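Salmonella plasmid virulence: SpvB (Salmonella typhimurium, PDB 6P0X) is the N-terminal domain of a Salmonella toxin that probably ADP-ribosylates an arginine of host actin and so blocks filament assembly. Local coordinates at residues 91-96 with 109-114; 171-176 with 224-229; 159-164 with 202-207. All coordinates share one frame; numbering follows the deposited sequence. Where two conformers were deposited one is given.

Contact 1 of 3, residues 91-96 with 109-114; sequences PNPVTC and TVTRYQ
With CG anti to the backbone N (chi1 -167°), the amide of Asn-92 reaches the backbone of Arg-112 on the neighbouring strand. From the loop just before strand 94-96, Asn-92 thereby extends the antiparallel pairing of that short strand with strand 107-115. Val-94 and Val-110 form its hydrogen-bonded pair: Val-94 N donates to Val-110 O, and Val-110 N returns a bond to Val-94 O, each 2.9 Å long. Thr-95 and Thr-109 make the next, non-hydrogen-bonded pair, and a water joins their OG1 atoms; the hydroxyl of Thr-109 also bonds Asn-130.

On the N-terminal side of Val-94 the backbone ladder gives way to a side chain. A cis peptide bond precedes Pro-93, a residue with no N-H to offer a partner strand, and Asn-92 takes over by imitating a peptide group. Its OD1 accepts from Arg-112 N at 2.9 Å in a nearly straight bond (166°), and its ND2 donates to Arg-112 O at 3.1 Å, meeting a lone pair in the carbonyl plane. Asparagine suits the place because one flat amide carries both acceptor and donor; ND2 has a further acceptor in Thr-84 O, near strand 81-83, which also pairs with strand 107-115. Pro-93 lies side by side with Thr-109 and Thr-111, its CB 3.7 Å from Thr-109 CG2. On the other face Val-110, buried and also touching Trp-127, carries the apolar contact: its CB lies 4.1 Å from Val-94 CG2.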
# COMPACT_ATOMS: atom_id res chain seq x y z
N PRO A 91 8.84 3.94 30.23
CA PRO A 91 9.91 3.15 29.61
C PRO A 91 9.64 2.94 28.13
O PRO A 91 8.50 2.84 27.68
CB PRO A 91 9.87 1.83 30.38
CG PRO A 91 8.51 1.77 30.99
CD PRO A 91 8.14 3.19 31.29
N ASN A 92 10.72 2.89 27.36
CA ASN A 92 10.65 2.63 25.93
C ASN A 92 11.84 1.76 25.55
O ASN A 92 12.99 2.17 25.75
CB ASN A 92 10.65 3.94 25.14
CG ASN A 92 10.26 3.75 23.69
OD1 ASN A 92 9.51 2.83 23.35
ND2 ASN A 92 10.77 4.61 22.82
N PRO A 93 11.62 0.55 25.01
CA PRO A 93 10.33 -0.05 24.63
C PRO A 93 9.53 -0.64 25.79
O PRO A 93 10.03 -0.71 26.92
CB PRO A 93 10.76 -1.17 23.67
CG PRO A 93 12.09 -1.59 24.19
CD PRO A 93 12.75 -0.33 24.69
N VAL A 94 8.29 -1.05 25.52
CA VAL A 94 7.47 -1.77 26.47
C VAL A 94 7.16 -3.15 25.90
O VAL A 94 7.39 -3.43 24.72
CB VAL A 94 6.16 -1.02 26.82
CG1 VAL A 94 6.47 0.37 27.33
CG2 VAL A 94 5.23 -0.97 25.61
N THR A 95 6.66 -4.03 26.76
CA THR A 95 6.20 -5.35 26.34
C THR A 95 4.68 -5.36 26.33
O THR A 95 4.05 -4.98 27.32
CB THR A 95 6.74 -6.44 27.28
OG1 THR A 95 8.17 -6.46 27.21
CG2 THR A 95 6.20 -7.80 26.87
N CYS A 96 4.10 -5.79 25.22
CA CYS A 96 2.66 -5.76 25.02
C CYS A 96 2.15 -7.16 24.74
O CYS A 96 2.64 -7.85 23.84
CB CYS A 96 2.27 -4.82 23.88
SG CYS A 96 2.43 -3.06 24.27
N THR A 109 7.60 -6.62 21.55
CA THR A 109 8.41 -5.48 21.96
C THR A 109 7.96 -4.27 21.14
O THR A 109 8.00 -4.30 19.91
CB THR A 109 9.90 -5.75 21.74
OG1 THR A 109 10.31 -6.85 22.56
CG2 THR A 109 10.73 -4.53 22.09
N VAL A 110 7.49 -3.23 21.83
CA VAL A 110 6.87 -2.07 21.19
C VAL A 110 7.72 -0.85 21.51
O VAL A 110 7.88 -0.48 22.68
CB VAL A 110 5.42 -1.87 21.66
CG1 VAL A 110 4.82 -0.64 21.00
CG2 VAL A 110 4.60 -3.12 21.35
N THR A 111 8.25 -0.22 20.46
CA THR A 111 9.15 0.92 20.59
C THR A 111 8.49 2.14 19.96
O THR A 111 8.15 2.11 18.77
CB THR A 111 10.50 0.63 19.91
OG1 THR A 111 11.02 -0.62 20.38
CG2 THR A 111 11.49 1.74 20.21
N ARG A 112 8.33 3.20 20.73
CA ARG A 112 7.76 4.43 20.21
C ARG A 112 8.81 5.22 19.44
O ARG A 112 9.95 5.37 19.89
CB ARG A 112 7.20 5.29 21.34
CG ARG A 112 6.76 6.67 20.87
CD ARG A 112 5.86 7.37 21.86
NE ARG A 112 5.34 8.61 21.31
CZ ARG A 112 4.79 9.58 22.02
NH1 ARG A 112 4.68 9.47 23.34
NH2 ARG A 112 4.35 10.68 21.41
N TYR A 113 8.43 5.73 18.27
CA TYR A 113 9.28 6.57 17.46
C TYR A 113 8.61 7.92 17.24
O TYR A 113 7.38 8.02 17.24
CB TYR A 113 9.61 5.92 16.10
CG TYR A 113 10.67 4.84 16.18
CD1 TYR A 113 10.34 3.54 16.56
CD2 TYR A 113 11.99 5.13 15.89
CE1 TYR A 113 11.32 2.56 16.63
CE2 TYR A 113 12.97 4.16 15.96
CZ TYR A 113 12.63 2.88 16.33
OH TYR A 113 13.62 1.92 16.39
N GLN A 114 9.42 8.95 17.04
CA GLN A 114 8.91 10.30 16.85
C GLN A 114 9.84 11.05 15.92
O GLN A 114 11.00 10.67 15.76
CB GLN A 114 8.78 11.02 18.20
CG GLN A 114 10.10 11.36 18.86
CD GLN A 114 9.92 11.94 20.24
OE1 GLN A 114 9.23 11.37 21.08
NE2 GLN A 114 10.54 13.09 20.49
O HOH W 1 9.16 -7.43 25.01

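Contact 2 of 3, residues 171-176 with 224-229; sequences VEESVT and DLYLWT
A carboxylate gripping two consecutive backbone N-H groups of a turn is the core of this buried contact: Glu-173, from a classic beta bulge in strand 165-175, holds the loop segment 224-229. Glu-172 and Glu-173 both face Leu-148 in that bulge. The Glu-173 side chain is fully extended, with CG anti to the backbone N (chi1 -179°), and it slides past Leu-225 to the start of the turn. There OE1 accepts from Tyr-226 N at 2.7 Å and OE2 from Leu-227 N at 2.9 Å, each through its syn lone pair, so the two oxygens work as a fork. Glutamate suits the task, being long enough to span the gap and having two acceptors to match two adjacent donors. OE1 is also bonded to His-181 ND1, so three bonds hold the buried carboxylate; this would probably keep it ionised.

The methylene part of Glu-173 is covered by leucines. Leu-225 CD2 packs 3.6 Å from Glu-173 CG and equally close to Val-175 CG1, while Leu-227 CD1 approaches Glu-172 CG at 3.6 Å. The carboxylate of Glu-172 turns to Thr-152. Glu-173 and Tyr-226 cross at about a right angle, OE1 lying 3.2 Å from Tyr-226 CD2 with carboxylate and ring planes 14° apart; the ring also stacks on His-181.

The contact thus fixes the loop between strands 215-218 and 237-244 against strand 165-175. Leu-225 and Leu-227 also cover Leu-148 of strand 146-149, His-181 comes from strand 181-188, which pairs with strand 165-175, and Trp-228 touches Val-102 of strand 102-104.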
# COMPACT_ATOMS: atom_id res chain seq x y z
N VAL A 171 0.64 0.87 4.48
CA VAL A 171 -0.58 0.93 5.27
C VAL A 171 -1.51 -0.19 4.84
O VAL A 171 -1.78 -0.38 3.64
CB VAL A 171 -1.25 2.31 5.17
CG1 VAL A 171 -1.64 2.64 3.74
CG2 VAL A 171 -2.46 2.37 6.09
N GLU A 172 -1.97 -0.97 5.80
CA GLU A 172 -2.78 -2.14 5.51
C GLU A 172 -4.19 -2.05 6.07
O GLU A 172 -5.11 -2.59 5.46
CB GLU A 172 -2.10 -3.40 6.05
CG GLU A 172 -2.49 -4.67 5.32
CD GLU A 172 -1.65 -5.87 5.73
OE1 GLU A 172 -0.76 -5.70 6.59
OE2 GLU A 172 -1.88 -6.97 5.19
N GLU A 173 -4.38 -1.37 7.20
CA GLU A 173 -5.75 -1.18 7.68
C GLU A 173 -5.84 0.10 8.49
O GLU A 173 -4.93 0.44 9.24
CB GLU A 173 -6.23 -2.37 8.53
CG GLU A 173 -7.66 -2.22 9.02
CD GLU A 173 -8.09 -3.34 9.95
OE1 GLU A 173 -9.27 -3.34 10.37
OE2 GLU A 173 -7.26 -4.21 10.27
N SER A 174 -6.95 0.82 8.31
CA SER A 174 -7.24 2.03 9.06
C SER A 174 -8.62 1.92 9.69
O SER A 174 -9.54 1.38 9.08
CB SER A 174 -7.17 3.27 8.17
OG SER A 174 -5.96 3.30 7.44
N VAL A 175 -8.76 2.44 10.91
CA VAL A 175 -10.03 2.42 11.62
C VAL A 175 -10.24 3.76 12.30
O VAL A 175 -9.30 4.36 12.84
CB VAL A 175 -10.10 1.25 12.64
CG1 VAL A 175 -9.16 1.49 13.82
CG2 VAL A 175 -11.53 1.06 13.12
N THR A 176 -11.48 4.24 12.26
CA THR A 176 -11.91 5.45 12.94
C THR A 176 -12.41 5.11 14.34
O THR A 176 -12.67 3.94 14.65
CB THR A 176 -13.02 6.15 12.15
OG1 THR A 176 -14.20 5.33 12.15
CG2 THR A 176 -12.57 6.40 10.72
N ASP A 224 -12.20 -2.75 16.89
CA ASP A 224 -10.85 -3.28 16.79
C ASP A 224 -10.43 -3.45 15.34
O ASP A 224 -11.25 -3.81 14.48
CB ASP A 224 -10.73 -4.62 17.51
CG ASP A 224 -11.13 -4.54 18.98
OD1 ASP A 224 -10.73 -3.57 19.65
OD2 ASP A 224 -11.83 -5.46 19.44
N LEU A 225 -9.16 -3.20 15.07
CA LEU A 225 -8.61 -3.48 13.74
C LEU A 225 -8.73 -4.97 13.46
O LEU A 225 -8.34 -5.81 14.28
CB LEU A 225 -7.15 -3.03 13.66
CG LEU A 225 -6.87 -1.53 13.67
CD1 LEU A 225 -5.47 -1.27 14.18
CD2 LEU A 225 -7.04 -0.95 12.28
N TYR A 226 -9.27 -5.31 12.28
CA TYR A 226 -9.44 -6.72 11.92
C TYR A 226 -8.11 -7.46 11.91
O TYR A 226 -8.04 -8.63 12.30
CB TYR A 226 -10.12 -6.84 10.56
CG TYR A 226 -11.45 -6.13 10.43
CD1 TYR A 226 -12.51 -6.41 11.29
CD2 TYR A 226 -11.65 -5.19 9.43
CE1 TYR A 226 -13.73 -5.76 11.16
CE2 TYR A 226 -12.86 -4.54 9.28
CZ TYR A 226 -13.90 -4.83 10.15
OH TYR A 226 -15.10 -4.18 10.01
N LEU A 227 -7.04 -6.79 11.47
CA LEU A 227 -5.77 -7.47 11.30
C LEU A 227 -5.09 -7.81 12.62
O LEU A 227 -4.06 -8.49 12.61
CB LEU A 227 -4.84 -6.61 10.44
CG LEU A 227 -5.29 -6.44 8.99
CD1 LEU A 227 -4.36 -5.51 8.23
CD2 LEU A 227 -5.40 -7.79 8.29
N TRP A 228 -5.64 -7.35 13.75
CA TRP A 228 -5.18 -7.86 15.04
C TRP A 228 -5.45 -9.36 15.15
O TRP A 228 -4.62 -10.11 15.69
CB TRP A 228 -5.89 -7.14 16.19
CG TRP A 228 -5.44 -5.73 16.50
CD1 TRP A 228 -6.25 -4.65 16.71
CD2 TRP A 228 -4.09 -5.26 16.66
NE1 TRP A 228 -5.50 -3.54 16.99
CE2 TRP A 228 -4.17 -3.88 16.96
CE3 TRP A 228 -2.83 -5.86 16.57
CZ2 TRP A 228 -3.04 -3.10 17.18
CZ3 TRP A 228 -1.71 -5.08 16.79
CH2 TRP A 228 -1.82 -3.71 17.09
N THR A 229 -6.59 -9.81 14.63
CA THR A 229 -7.06 -11.18 14.81
C THR A 229 -6.63 -12.12 13.69
O THR A 229 -6.12 -13.21 13.95
CB THR A 229 -8.59 -11.18 14.92
OG1 THR A 229 -8.97 -10.47 16.10
CG2 THR A 229 -9.12 -12.60 14.99

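Contact 3 of 3, residues 159-164 with 202-207; sequences DPQAAS and GRDRSA
A type I beta turn, Asp-159 to Ala-162, presents its corner proline to an irregular loop at the surface of the domain. The turn lies in the connection between strand 156-159 and strand 165-175, and the loop 202-207 lies between strand 181-188 and strand 209-211. Two bonds shape the turn: Ala-162 N donates to Asp-159 O, closing it, and Gln-161 N donates to Asp-159 OD1 at 2.9 Å, which makes an Asx turn. That N-H meets OD1 from above the carboxylate plane, 53° out of it. Proline suits the second position because its ring fixes phi near the -60° a type I turn needs there; the closing bond does not use the N-H at this position, so proline's lack of one costs nothing.

CB of Pro-160 is directed toward the other loop, and the ring lies against it, making most of the contact. Its CG touches Ala-207 CB at 3.6 Å, a fit that a small methyl allows. The side chains of Pro-160 and Asp-204 slide past each other in opposite directions, with Pro-160 CB 3.6 Å from Asp-204 OD1, although Asp-204 is poorly ordered. Ser-206 OG stands 3.8 Å from the same CB. Phe-278, from another loop, touches both Pro-160 and Ala-207 and extends the apolar patch. Further along 202-207, Arg-203 makes a salt bridge to Glu-279 and Arg-205 one to Glu-200.

The settled part of the contact is thus van der Waals packing of the Pro-160 ring on Ala-207, with the polar atoms of Asp-204 and Ser-206 at its border.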
# COMPACT_ATOMS: atom_id res chain seq x y z
N ASP A 159 13.21 -7.88 1.32
CA ASP A 159 14.22 -8.65 0.62
C ASP A 159 13.68 -10.04 0.30
O ASP A 159 13.29 -10.77 1.22
CB ASP A 159 15.49 -8.75 1.47
CG ASP A 159 16.65 -9.47 0.76
OD1 ASP A 159 16.45 -10.11 -0.29
OD2 ASP A 159 17.78 -9.39 1.28
N PRO A 160 13.62 -10.44 -0.98
CA PRO A 160 13.11 -11.78 -1.30
C PRO A 160 13.91 -12.90 -0.66
O PRO A 160 13.35 -13.98 -0.43
CB PRO A 160 13.18 -11.81 -2.83
CG PRO A 160 13.09 -10.37 -3.23
CD PRO A 160 13.90 -9.64 -2.19
N GLN A 161 15.19 -12.69 -0.39
CA GLN A 161 16.02 -13.71 0.24
C GLN A 161 16.06 -13.58 1.76
O GLN A 161 16.75 -14.38 2.41
CB GLN A 161 17.45 -13.64 -0.31
CG GLN A 161 17.59 -14.05 -1.77
CD GLN A 161 16.65 -15.16 -2.19
OE1 GLN A 161 15.86 -15.01 -3.12
NE2 GLN A 161 16.73 -16.30 -1.50
N ALA A 162 15.35 -12.61 2.34
CA ALA A 162 15.38 -12.40 3.79
C ALA A 162 14.10 -11.63 4.15
O ALA A 162 14.10 -10.39 4.16
CB ALA A 162 16.63 -11.67 4.24
N ALA A 163 13.03 -12.37 4.44
CA ALA A 163 11.73 -11.76 4.70
C ALA A 163 11.74 -10.84 5.91
O ALA A 163 10.90 -9.94 6.01
CB ALA A 163 10.67 -12.86 4.88
N SER A 164 12.66 -11.05 6.85
CA SER A 164 12.74 -10.16 8.01
C SER A 164 13.37 -8.81 7.66
O SER A 164 13.34 -7.91 8.51
CB SER A 164 13.54 -10.81 9.14
OG SER A 164 14.79 -11.27 8.68
N GLY A 202 17.76 -14.99 -14.02
CA GLY A 202 18.39 -14.91 -12.72
C GLY A 202 18.07 -13.67 -11.92
O GLY A 202 18.81 -13.34 -10.98
N ARG A 203 16.99 -12.98 -12.25
CA ARG A 203 16.56 -11.80 -11.51
C ARG A 203 15.43 -12.21 -10.58
O ARG A 203 14.48 -12.86 -11.02
CB ARG A 203 16.10 -10.70 -12.47
CG ARG A 203 17.19 -10.16 -13.40
CD ARG A 203 16.75 -8.89 -14.10
NE ARG A 203 17.18 -7.66 -13.44
CZ ARG A 203 18.00 -6.76 -13.98
NH1 ARG A 203 18.48 -6.96 -15.21
NH2 ARG A 203 18.33 -5.67 -13.31
N ASP A 204 15.55 -11.86 -9.30
CA ASP A 204 14.48 -12.09 -8.34
C ASP A 204 13.53 -10.90 -8.39
O ASP A 204 13.90 -9.78 -8.00
CB ASP A 204 15.02 -12.31 -6.93
CG ASP A 204 14.12 -13.21 -6.10
OD1 ASP A 204 12.88 -13.05 -6.18
OD2 ASP A 204 14.65 -14.08 -5.38
N ARG A 205 12.31 -11.13 -8.86
CA ARG A 205 11.39 -10.06 -9.17
C ARG A 205 10.17 -10.03 -8.25
O ARG A 205 9.22 -9.30 -8.52
CB ARG A 205 10.95 -10.17 -10.63
CG ARG A 205 10.42 -11.54 -10.98
CD ARG A 205 10.05 -11.62 -12.45
NE ARG A 205 11.05 -10.95 -13.28
CZ ARG A 205 12.14 -11.54 -13.75
NH1 ARG A 205 12.38 -12.82 -13.48
NH2 ARG A 205 12.99 -10.86 -14.50
N SER A 206 10.19 -10.77 -7.15
CA SER A 206 9.00 -10.91 -6.31
C SER A 206 8.91 -9.86 -5.21
O SER A 206 7.95 -9.89 -4.43
CB SER A 206 8.96 -12.30 -5.69
OG SER A 206 9.95 -12.44 -4.70
N ALA A 207 9.86 -8.92 -5.13
CA ALA A 207 9.89 -8.00 -4.00
C ALA A 207 8.81 -6.92 -4.10
O ALA A 207 8.20 -6.56 -3.09
CB ALA A 207 11.27 -7.35 -3.89

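The three contacts are separate pieces of one N-terminal domain rich in antiparallel strands. Contacts 1 and 2 lie closest, with centres about 20 Å apart and nearest atoms about 8 Å apart; Trp-127 bridges them, touching Val-110 in the first and the ring of Trp-228 in the second. Strand 165-175 connects contact 2 to contact 3, although their centres stand about 27 Å apart; along the chain their segments alternate. The centres of contacts 1 and 3 are about 29 Å apart. An acrylic acid molecule lies about 9 Å from the side chain of Ala-207, and one about 11 Å from that of Glu-172: pocket residues Met-208 and Arg-209 directly follow segment 202-207, and Leu-170 directly precedes 171-176.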